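Local coordinates for protein glial cell-derived neurotrophic factor (Rattus norvegicus, PDB 1AGQ) that acts as a neurotrophic growth factor of the cystine-knot superfamily, probably signalling as a dimer that binds cell-surface receptors, at residues B[46-51]-B[63-68]; B[54-59]-B[122-127]; B[67-72]-B[127-132]. All blocks are in the same frame, centred on the assembly; numbering follows the deposited sequence.

The three contacts lie along one elongated cystine-knot chain. Contact 1 pairs the strands of one beta finger, contact 2 sets the loop between those strands against the other finger, and contact 3 ties both fingers to the disulfide core. Centre to centre, contact 1 is about 11 Å from contact 2 and about 12 Å from contact 3, while contacts 2 and 3 are about 17 Å apart. Strand 63-70 runs from contact 1 into contact 3, and the two share Arg-67 and Tyr-68; His-127 belongs to both contacts 2 and 3. Between contacts 1 and 2, Leu-49 CD1 packs 3.6 Å from Leu-54 CD2. All three contacts also touch the second subunit.

Contact 1: B[46-51]-B[63-68]; sequences AIHLNV and ELIFRY
Ile-47 and Phe-66 face each other as a hydrogen-bonded pair, and so do Leu-49 and Leu-64 two residues along, making 46-50 and 63-68 the antiparallel strands of one finger of the TGF-beta-like fold. Four backbone bonds hold them. Ile-47 N and O bond to Phe-66 O and N, and Leu-49 N reaches Leu-64 O over 2.8 Å in an almost straight bond (177°), with Leu-64 N returning one to Leu-49 O.

Apolar packing occupies the face that carries these four residues. Ile-47 CG2 meets the edge of the Phe-66 ring in its plane, 3.7 Å from CD2. Leu-49 lies side by side with Phe-66, its CD1 3.7 Å from Phe-66 CB. Leu-87 of the second subunit packs on Leu-49 and Phe-66. Just beyond the strand, Val-51 CG2 sits 3.8 Å from Leu-64 CD2, the two side chains crossing at about a right angle.

The other face is polar toward one end. His-48 holds CG anti to its backbone N (chi1 174°), on the side toward Glu-63, whose OE1 comes to the ring edge, in plane, for a weak, bent bond from His-48 NE2 of 2.8 Å. Glu-63 OE2 lies 3.2 Å from Asn-50 ND2.

The finger is thus two-faced: an apolar side packs against the second subunit, while the carboxylate beside His-48 would probably favour a protonated imidazole.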
loop_
_atom_site.group_PDB
_atom_site.type_symbol
_atom_site.label_atom_id
_atom_site.label_comp_id
_atom_site.label_asym_id
_atom_site.label_seq_id
_atom_site.Cartn_x
_atom_site.Cartn_y
_atom_site.Cartn_z
ATOM N N ALA B 46 -12.764 0.090 1.306
ATOM C CA ALA B 46 -13.958 0.929 1.411
ATOM C C ALA B 46 -15.263 0.158 1.155
ATOM O O ALA B 46 -15.327 -0.770 0.335
ATOM C CB ALA B 46 -13.844 2.090 0.434
ATOM N N ILE B 47 -16.311 0.564 1.863
ATOM C CA ILE B 47 -17.622 -0.036 1.672
ATOM C C ILE B 47 -18.671 1.067 1.838
ATOM O O ILE B 47 -18.659 1.809 2.816
ATOM C CB ILE B 47 -17.878 -1.207 2.673
ATOM C CG1 ILE B 47 -19.274 -1.787 2.444
ATOM C CG2 ILE B 47 -17.650 -0.756 4.092
ATOM C CD1 ILE B 47 -19.425 -3.191 2.980
ATOM N N HIS B 48 -19.528 1.219 0.841
ATOM C CA HIS B 48 -20.566 2.235 0.924
ATOM C C HIS B 48 -21.665 1.656 1.798
ATOM O O HIS B 48 -22.167 0.571 1.520
ATOM C CB HIS B 48 -21.129 2.564 -0.455
ATOM C CG HIS B 48 -22.302 3.495 -0.402
ATOM N ND1 HIS B 48 -23.451 3.296 -1.131
ATOM C CD2 HIS B 48 -22.514 4.606 0.348
ATOM C CE1 HIS B 48 -24.325 4.242 -0.835
ATOM N NE2 HIS B 48 -23.784 5.048 0.057
ATOM N N LEU B 49 -22.025 2.369 2.861
ATOM C CA LEU B 49 -23.044 1.901 3.786
ATOM C C LEU B 49 -24.029 3.003 4.137
ATOM O O LEU B 49 -23.792 4.173 3.885
ATOM C CB LEU B 49 -22.403 1.415 5.090
ATOM C CG LEU B 49 -21.361 0.282 5.119
ATOM C CD1 LEU B 49 -20.693 0.264 6.477
ATOM C CD2 LEU B 49 -22.021 -1.047 4.838
ATOM N N ASN B 50 -25.150 2.603 4.722
ATOM C CA ASN B 50 -26.134 3.564 5.187
ATOM C C ASN B 50 -25.731 3.711 6.638
ATOM O O ASN B 50 -25.342 2.742 7.268
ATOM C CB ASN B 50 -27.545 2.979 5.121
ATOM C CG ASN B 50 -27.978 2.688 3.708
ATOM O OD1 ASN B 50 -28.434 1.567 3.421
ATOM N ND2 ASN B 50 -27.850 3.645 2.826
ATOM N N VAL B 51 -25.817 4.912 7.183
ATOM C CA VAL B 51 -25.472 5.067 8.579
ATOM C C VAL B 51 -26.310 4.099 9.422
ATOM O O VAL B 51 -25.894 3.687 10.497
ATOM C CB VAL B 51 -25.691 6.509 9.024
ATOM C CG1 VAL B 51 -25.622 6.616 10.548
ATOM C CG2 VAL B 51 -24.629 7.379 8.376
ATOM N N GLU B 63 -25.721 8.393 4.439
ATOM C CA GLU B 63 -24.912 7.301 3.900
ATOM C C GLU B 63 -23.464 7.705 4.071
ATOM O O GLU B 63 -23.165 8.874 4.312
ATOM C CB GLU B 63 -25.163 7.110 2.408
ATOM C CG GLU B 63 -26.590 6.766 2.056
ATOM C CD GLU B 63 -26.751 6.385 0.600
ATOM O OE1 GLU B 63 -25.934 6.836 -0.236
ATOM O OE2 GLU B 63 -27.701 5.635 0.296
ATOM N N LEU B 64 -22.559 6.748 3.919
ATOM C CA LEU B 64 -21.165 7.068 4.035
ATOM C C LEU B 64 -20.326 5.969 3.438
ATOM O O LEU B 64 -20.791 4.839 3.228
ATOM C CB LEU B 64 -20.783 7.257 5.515
ATOM C CG LEU B 64 -20.546 5.958 6.292
ATOM C CD1 LEU B 64 -19.735 6.219 7.558
ATOM C CD2 LEU B 64 -21.888 5.350 6.634
ATOM N N ILE B 65 -19.096 6.336 3.105
ATOM C CA ILE B 65 -18.146 5.364 2.614
ATOM C C ILE B 65 -17.378 5.017 3.908
ATOM O O ILE B 65 -16.677 5.861 4.460
ATOM C CB ILE B 65 -17.153 5.977 1.620
ATOM C CG1 ILE B 65 -17.890 6.593 0.425
ATOM C CG2 ILE B 65 -16.211 4.899 1.149
ATOM C CD1 ILE B 65 -18.656 5.579 -0.394
ATOM N N PHE B 66 -17.556 3.812 4.425
ATOM C CA PHE B 66 -16.848 3.438 5.636
ATOM C C PHE B 66 -15.566 2.761 5.159
ATOM O O PHE B 66 -15.604 1.949 4.238
ATOM C CB PHE B 66 -17.691 2.473 6.461
ATOM C CG PHE B 66 -16.922 1.767 7.546
ATOM C CD1 PHE B 66 -16.549 2.440 8.698
ATOM C CD2 PHE B 66 -16.553 0.432 7.397
ATOM C CE1 PHE B 66 -15.817 1.803 9.689
ATOM C CE2 PHE B 66 -15.813 -0.211 8.391
ATOM C CZ PHE B 66 -15.448 0.480 9.533
ATOM N N ARG B 67 -14.433 3.119 5.752
ATOM C CA ARG B 67 -13.177 2.488 5.359
ATOM C C ARG B 67 -12.507 1.846 6.559
ATOM O O ARG B 67 -12.524 2.380 7.653
ATOM C CB ARG B 67 -12.250 3.508 4.707
ATOM C CG ARG B 67 -12.898 4.113 3.476
ATOM C CD ARG B 67 -11.875 4.841 2.636
ATOM N NE ARG B 67 -11.435 6.069 3.287
ATOM C CZ ARG B 67 -10.760 7.026 2.661
ATOM N NH1 ARG B 67 -10.455 6.872 1.380
ATOM N NH2 ARG B 67 -10.422 8.147 3.295
ATOM N N TYR B 68 -11.965 0.655 6.340
ATOM C CA TYR B 68 -11.314 -0.061 7.415
ATOM C C TYR B 68 -9.978 -0.586 6.931
ATOM O O TYR B 68 -9.761 -0.718 5.727
ATOM C CB TYR B 68 -12.204 -1.207 7.909
ATOM C CG TYR B 68 -12.477 -2.287 6.896
ATOM C CD1 TYR B 68 -13.505 -2.152 5.973
ATOM C CD2 TYR B 68 -11.739 -3.477 6.890
ATOM C CE1 TYR B 68 -13.810 -3.172 5.065
ATOM C CE2 TYR B 68 -12.041 -4.511 5.974
ATOM C CZ TYR B 68 -13.077 -4.350 5.068
ATOM O OH TYR B 68 -13.367 -5.338 4.132
#

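Contact 2: B[54-59]-B[122-127]; sequences LGLGYE and HILRKH
Between the two fingers of this cystine-knot growth factor, Tyr-58, from the loop joining strands 43-50 and 63-70, packs on His-122 and Leu-124 of strand 121-124 in the other finger. With His-122 it forms an edge-to-face (T-shaped) pair, centroids 4.8 Å apart and planes at 60°. Tyr-58 supplies the edge: its CE1 lies over one face of the imidazole, toward the rim, 3.5 Å from His-122 ND1. Phe-114 makes a further edge-to-face pair with Tyr-58, and His-122 NE2 is hydrogen-bonded to Asp-116 OD2, which helps fix how the imidazole is turned.

Leu-124 CD2 presses tightly on the phenol, 3.4 Å from Tyr-58 CE2. Looser methyl contacts follow, from Leu-54 CD1 to Leu-124 CD1 and from Leu-56 CD2 to Leu-124 CD2. Met-79 of the second subunit packs on both Leu-56 and Leu-124.

An alanine in place of His-122 would probably leave the CE1 edge of Tyr-58 without its aromatic face and Asp-116 without its imidazole partner. One water completes the contact, bonded to His-122 ND1 at 2.9 Å and only weakly, at 3.3 Å, to Tyr-58 OH.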
loop_
_atom_site.group_PDB
_atom_site.type_symbol
_atom_site.label_atom_id
_atom_site.label_comp_id
_atom_site.label_asym_id
_atom_site.label_seq_id
_atom_site.Cartn_x
_atom_site.Cartn_y
_atom_site.Cartn_z
ATOM N N LEU B 54 -24.662 0.716 10.290
ATOM C CA LEU B 54 -23.641 0.654 11.333
ATOM C C LEU B 54 -24.069 0.083 12.674
ATOM O O LEU B 54 -23.225 -0.161 13.543
ATOM C CB LEU B 54 -23.046 2.037 11.555
ATOM C CG LEU B 54 -22.664 2.827 10.301
ATOM C CD1 LEU B 54 -22.150 4.196 10.726
ATOM C CD2 LEU B 54 -21.614 2.076 9.484
ATOM N N GLY B 55 -25.370 -0.110 12.852
ATOM C CA GLY B 55 -25.872 -0.660 14.097
ATOM C C GLY B 55 -25.673 0.240 15.297
ATOM O O GLY B 55 -25.660 -0.233 16.435
ATOM N N LEU B 56 -25.529 1.539 15.049
ATOM C CA LEU B 56 -25.315 2.518 16.115
ATOM C C LEU B 56 -26.622 3.086 16.652
ATOM O O LEU B 56 -26.616 3.943 17.535
ATOM C CB LEU B 56 -24.430 3.667 15.616
ATOM C CG LEU B 56 -22.907 3.588 15.785
ATOM C CD1 LEU B 56 -22.473 2.195 16.162
ATOM C CD2 LEU B 56 -22.241 4.023 14.496
ATOM N N GLY B 57 -27.740 2.623 16.112
ATOM C CA GLY B 57 -29.023 3.098 16.589
ATOM C C GLY B 57 -29.546 4.356 15.929
ATOM O O GLY B 57 -30.569 4.894 16.352
ATOM N N TYR B 58 -28.871 4.832 14.888
ATOM C CA TYR B 58 -29.333 6.045 14.224
ATOM C C TYR B 58 -30.484 5.785 13.260
ATOM O O TYR B 58 -30.479 4.802 12.529
ATOM C CB TYR B 58 -28.188 6.715 13.453
ATOM C CG TYR B 58 -27.012 7.126 14.322
ATOM C CD1 TYR B 58 -27.161 8.040 15.355
ATOM C CD2 TYR B 58 -25.737 6.582 14.096
ATOM C CE1 TYR B 58 -26.084 8.419 16.150
ATOM C CE2 TYR B 58 -24.645 6.963 14.891
ATOM C CZ TYR B 58 -24.827 7.883 15.914
ATOM O OH TYR B 58 -23.758 8.275 16.696
ATOM N N GLU B 59 -31.468 6.678 13.280
ATOM C CA GLU B 59 -32.613 6.612 12.382
ATOM C C GLU B 59 -32.390 7.799 11.435
ATOM O O GLU B 59 -32.749 8.932 11.741
ATOM C CB GLU B 59 -33.909 6.742 13.189
ATOM N N HIS B 122 -26.004 14.722 15.571
ATOM C CA HIS B 122 -25.092 13.653 15.958
ATOM C C HIS B 122 -23.778 13.855 15.232
ATOM O O HIS B 122 -23.749 14.386 14.117
ATOM C CB HIS B 122 -25.628 12.290 15.532
ATOM C CG HIS B 122 -26.919 11.913 16.171
ATOM N ND1 HIS B 122 -27.011 11.522 17.490
ATOM C CD2 HIS B 122 -28.166 11.798 15.656
ATOM C CE1 HIS B 122 -28.263 11.185 17.758
ATOM N NE2 HIS B 122 -28.980 11.344 16.661
ATOM N N ILE B 123 -22.681 13.423 15.852
ATOM C CA ILE B 123 -21.371 13.527 15.204
ATOM C C ILE B 123 -20.654 12.184 15.397
ATOM O O ILE B 123 -20.685 11.591 16.482
ATOM C CB ILE B 123 -20.526 14.707 15.795
ATOM C CG1 ILE B 123 -19.133 14.739 15.161
ATOM C CG2 ILE B 123 -20.395 14.562 17.303
ATOM C CD1 ILE B 123 -18.458 16.077 15.256
ATOM N N LEU B 124 -20.085 11.668 14.324
ATOM C CA LEU B 124 -19.327 10.425 14.398
ATOM C C LEU B 124 -17.882 10.905 14.330
ATOM O O LEU B 124 -17.515 11.655 13.425
ATOM C CB LEU B 124 -19.647 9.521 13.212
ATOM C CG LEU B 124 -21.118 9.119 13.085
ATOM C CD1 LEU B 124 -21.286 8.236 11.862
ATOM C CD2 LEU B 124 -21.566 8.398 14.343
ATOM N N ARG B 125 -17.087 10.507 15.324
ATOM C CA ARG B 125 -15.677 10.899 15.407
ATOM C C ARG B 125 -14.783 9.639 15.391
ATOM O O ARG B 125 -15.101 8.647 16.059
ATOM C CB ARG B 125 -15.427 11.647 16.723
ATOM C CG ARG B 125 -16.125 12.984 16.909
ATOM C CD ARG B 125 -15.871 13.476 18.336
ATOM N NE ARG B 125 -16.392 14.822 18.565
ATOM C CZ ARG B 125 -15.693 15.934 18.363
ATOM N NH1 ARG B 125 -14.438 15.860 17.929
ATOM N NH2 ARG B 125 -16.253 17.120 18.564
ATOM N N LYS B 126 -13.687 9.675 14.634
ATOM C CA LYS B 126 -12.788 8.519 14.551
ATOM C C LYS B 126 -13.622 7.262 14.282
ATOM O O LYS B 126 -13.483 6.238 14.961
ATOM C CB LYS B 126 -12.019 8.374 15.873
ATOM C CG LYS B 126 -10.966 9.460 16.097
ATOM C CD LYS B 126 -10.466 9.463 17.544
ATOM N N HIS B 127 -14.474 7.356 13.268
ATOM C CA HIS B 127 -15.392 6.290 12.881
ATOM C C HIS B 127 -15.017 5.567 11.590
ATOM O O HIS B 127 -15.544 4.502 11.289
ATOM C CB HIS B 127 -16.789 6.892 12.709
ATOM C CG HIS B 127 -16.886 7.871 11.573
ATOM N ND1 HIS B 127 -16.202 9.067 11.554
ATOM C CD2 HIS B 127 -17.582 7.816 10.413
ATOM C CE1 HIS B 127 -16.472 9.708 10.431
ATOM N NE2 HIS B 127 -17.308 8.967 9.718
HETATM O O HOH W 1 -24.491 10.761 18.741
#

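Contact 3: B[67-72]-B[127-132]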
loop_
_atom_site.group_PDB
_atom_site.type_symbol
_atom_site.label_atom_id
_atom_site.label_comp_id
_atom_site.label_asym_id
_atom_site.label_seq_id
_atom_site.Cartn_x
_atom_site.Cartn_y
_atom_site.Cartn_z
ATOM N N ARG B 67 -14.433 3.119 5.752
ATOM C CA ARG B 67 -13.177 2.488 5.359
ATOM C C ARG B 67 -12.507 1.846 6.559
ATOM O O ARG B 67 -12.524 2.380 7.653
ATOM C CB ARG B 67 -12.250 3.508 4.707
ATOM C CG ARG B 67 -12.898 4.113 3.476
ATOM C CD ARG B 67 -11.875 4.841 2.636
ATOM N NE ARG B 67 -11.435 6.069 3.287
ATOM C CZ ARG B 67 -10.760 7.026 2.661
ATOM N NH1 ARG B 67 -10.455 6.872 1.380
ATOM N NH2 ARG B 67 -10.422 8.147 3.295
ATOM N N TYR B 68 -11.965 0.655 6.340
ATOM C CA TYR B 68 -11.314 -0.061 7.415
ATOM C C TYR B 68 -9.978 -0.586 6.931
ATOM O O TYR B 68 -9.761 -0.718 5.727
ATOM C CB TYR B 68 -12.204 -1.207 7.909
ATOM C CG TYR B 68 -12.477 -2.287 6.896
ATOM C CD1 TYR B 68 -13.505 -2.152 5.973
ATOM C CD2 TYR B 68 -11.739 -3.477 6.890
ATOM C CE1 TYR B 68 -13.810 -3.172 5.065
ATOM C CE2 TYR B 68 -12.041 -4.511 5.974
ATOM C CZ TYR B 68 -13.077 -4.350 5.068
ATOM O OH TYR B 68 -13.367 -5.338 4.132
ATOM N N CYS B 69 -9.102 -0.875 7.892
ATOM C CA CYS B 69 -7.749 -1.367 7.654
ATOM C C CYS B 69 -7.638 -2.847 7.999
ATOM O O CYS B 69 -8.187 -3.323 9.008
ATOM C CB CYS B 69 -6.773 -0.572 8.528
ATOM S SG CYS B 69 -6.786 1.209 8.224
ATOM N N SER B 70 -6.939 -3.584 7.149
ATOM C CA SER B 70 -6.742 -5.002 7.378
ATOM C C SER B 70 -5.589 -5.505 6.527
ATOM O O SER B 70 -5.291 -4.941 5.478
ATOM C CB SER B 70 -8.022 -5.779 7.063
ATOM O OG SER B 70 -8.315 -5.770 5.678
ATOM N N GLY B 71 -4.949 -6.571 6.990
ATOM C CA GLY B 71 -3.818 -7.127 6.266
ATOM C C GLY B 71 -2.715 -7.512 7.244
ATOM O O GLY B 71 -2.849 -7.304 8.448
ATOM N N SER B 72 -1.617 -8.045 6.713
ATOM C CA SER B 72 -0.484 -8.499 7.524
ATOM C C SER B 72 0.508 -7.420 7.937
ATOM O O SER B 72 0.748 -6.460 7.196
ATOM C CB SER B 72 0.272 -9.598 6.767
ATOM N N HIS B 127 -14.474 7.356 13.268
ATOM C CA HIS B 127 -15.392 6.290 12.881
ATOM C C HIS B 127 -15.017 5.567 11.590
ATOM O O HIS B 127 -15.544 4.502 11.289
ATOM C CB HIS B 127 -16.789 6.892 12.709
ATOM C CG HIS B 127 -16.886 7.871 11.573
ATOM N ND1 HIS B 127 -16.202 9.067 11.554
ATOM C CD2 HIS B 127 -17.582 7.816 10.413
ATOM C CE1 HIS B 127 -16.472 9.708 10.431
ATOM N NE2 HIS B 127 -17.308 8.967 9.718
ATOM N N SER B 128 -14.106 6.161 10.835
ATOM C CA SER B 128 -13.697 5.603 9.565
ATOM C C SER B 128 -12.214 5.867 9.322
ATOM O O SER B 128 -11.701 6.944 9.642
ATOM C CB SER B 128 -14.528 6.229 8.445
ATOM O OG SER B 128 -14.374 5.514 7.235
ATOM N N ALA B 129 -11.536 4.889 8.732
ATOM C CA ALA B 129 -10.110 5.047 8.460
ATOM C C ALA B 129 -9.836 5.941 7.252
ATOM O O ALA B 129 -10.569 5.920 6.258
ATOM C CB ALA B 129 -9.470 3.681 8.239
ATOM N N LYS B 130 -8.764 6.720 7.354
ATOM C CA LYS B 130 -8.320 7.581 6.273
ATOM C C LYS B 130 -6.992 7.001 5.751
ATOM O O LYS B 130 -6.723 6.998 4.549
ATOM C CB LYS B 130 -8.092 8.996 6.808
ATOM C CG LYS B 130 -7.600 9.985 5.786
ATOM C CD LYS B 130 -7.776 11.396 6.346
ATOM C CE LYS B 130 -7.133 12.440 5.454
ATOM N NZ LYS B 130 -7.012 13.749 6.159
ATOM N N ARG B 131 -6.169 6.510 6.680
ATOM C CA ARG B 131 -4.852 5.934 6.356
ATOM C C ARG B 131 -4.648 4.730 7.252
ATOM O O ARG B 131 -5.035 4.769 8.414
ATOM C CB ARG B 131 -3.741 6.935 6.673
ATOM C CG ARG B 131 -3.355 7.885 5.568
ATOM C CD ARG B 131 -1.995 8.518 5.880
ATOM N NE ARG B 131 -1.973 9.217 7.168
ATOM C CZ ARG B 131 -1.049 9.030 8.112
ATOM N NH1 ARG B 131 -0.062 8.164 7.920
ATOM N NH2 ARG B 131 -1.111 9.707 9.253
ATOM N N CYS B 132 -4.016 3.688 6.719
ATOM C CA CYS B 132 -3.750 2.446 7.451
ATOM C C CYS B 132 -2.267 2.285 7.750
ATOM O O CYS B 132 -1.429 2.747 6.978
ATOM C CB CYS B 132 -4.205 1.253 6.623
ATOM S SG CYS B 132 -5.992 1.283 6.347
#
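Ser-128 OG takes part in two hydrogen bonds: Arg-67 N donates to it over 2.8 Å, and Asp-109 OD2 is its second partner. The serine lies beside the cystine knot, where strand 63-70 of one finger meets the chain leading from the other finger into strand 129-134. Its OG stands anti to its own backbone N (chi1 -167°), which turns it toward Arg-67 N.

One residue on, Ala-129 N bonds to Arg-67 O at 2.9 Å, approaching from above the carbonyl plane. The oxygen of Ala-129 in turn receives Arg-67 NE at 3.1 Å. This bond lies in the plane of that carbonyl, although the oxygen is tilted from the guanidinium plane. The arginine chain bends at chi3, and its NH2 goes on to a salt bridge with Asp-109 OD1. Asp-109 therefore holds both Arg-67 and Ser-128, one carboxylate oxygen to each, and would probably partly offset the arginine's charge. Lys-130 O lies over one face of the guanidinium. Lys-130 and Arg-131 form a classic beta bulge opposite Ala-107, at the corner where the chain turns toward Cys-132.

Cys-69 and Cys-132 form one of the three knot disulfides. As in this superfamily, it closes a ring with the Cys-73 to Cys-134 bridge, through which the Cys-42 to Cys-103 bridge threads. Ala-129 CB packs 3.6 Å from Cys-69 SG, and Cys-103 touches Cys-69 within the knot. Tyr-80 of the second subunit bonds through its OH to Cys-69 N. The disulfide has a left-handed twist, chi3 -84°, with Cys-69 SG and Cys-132 SG 2.0 Å apart.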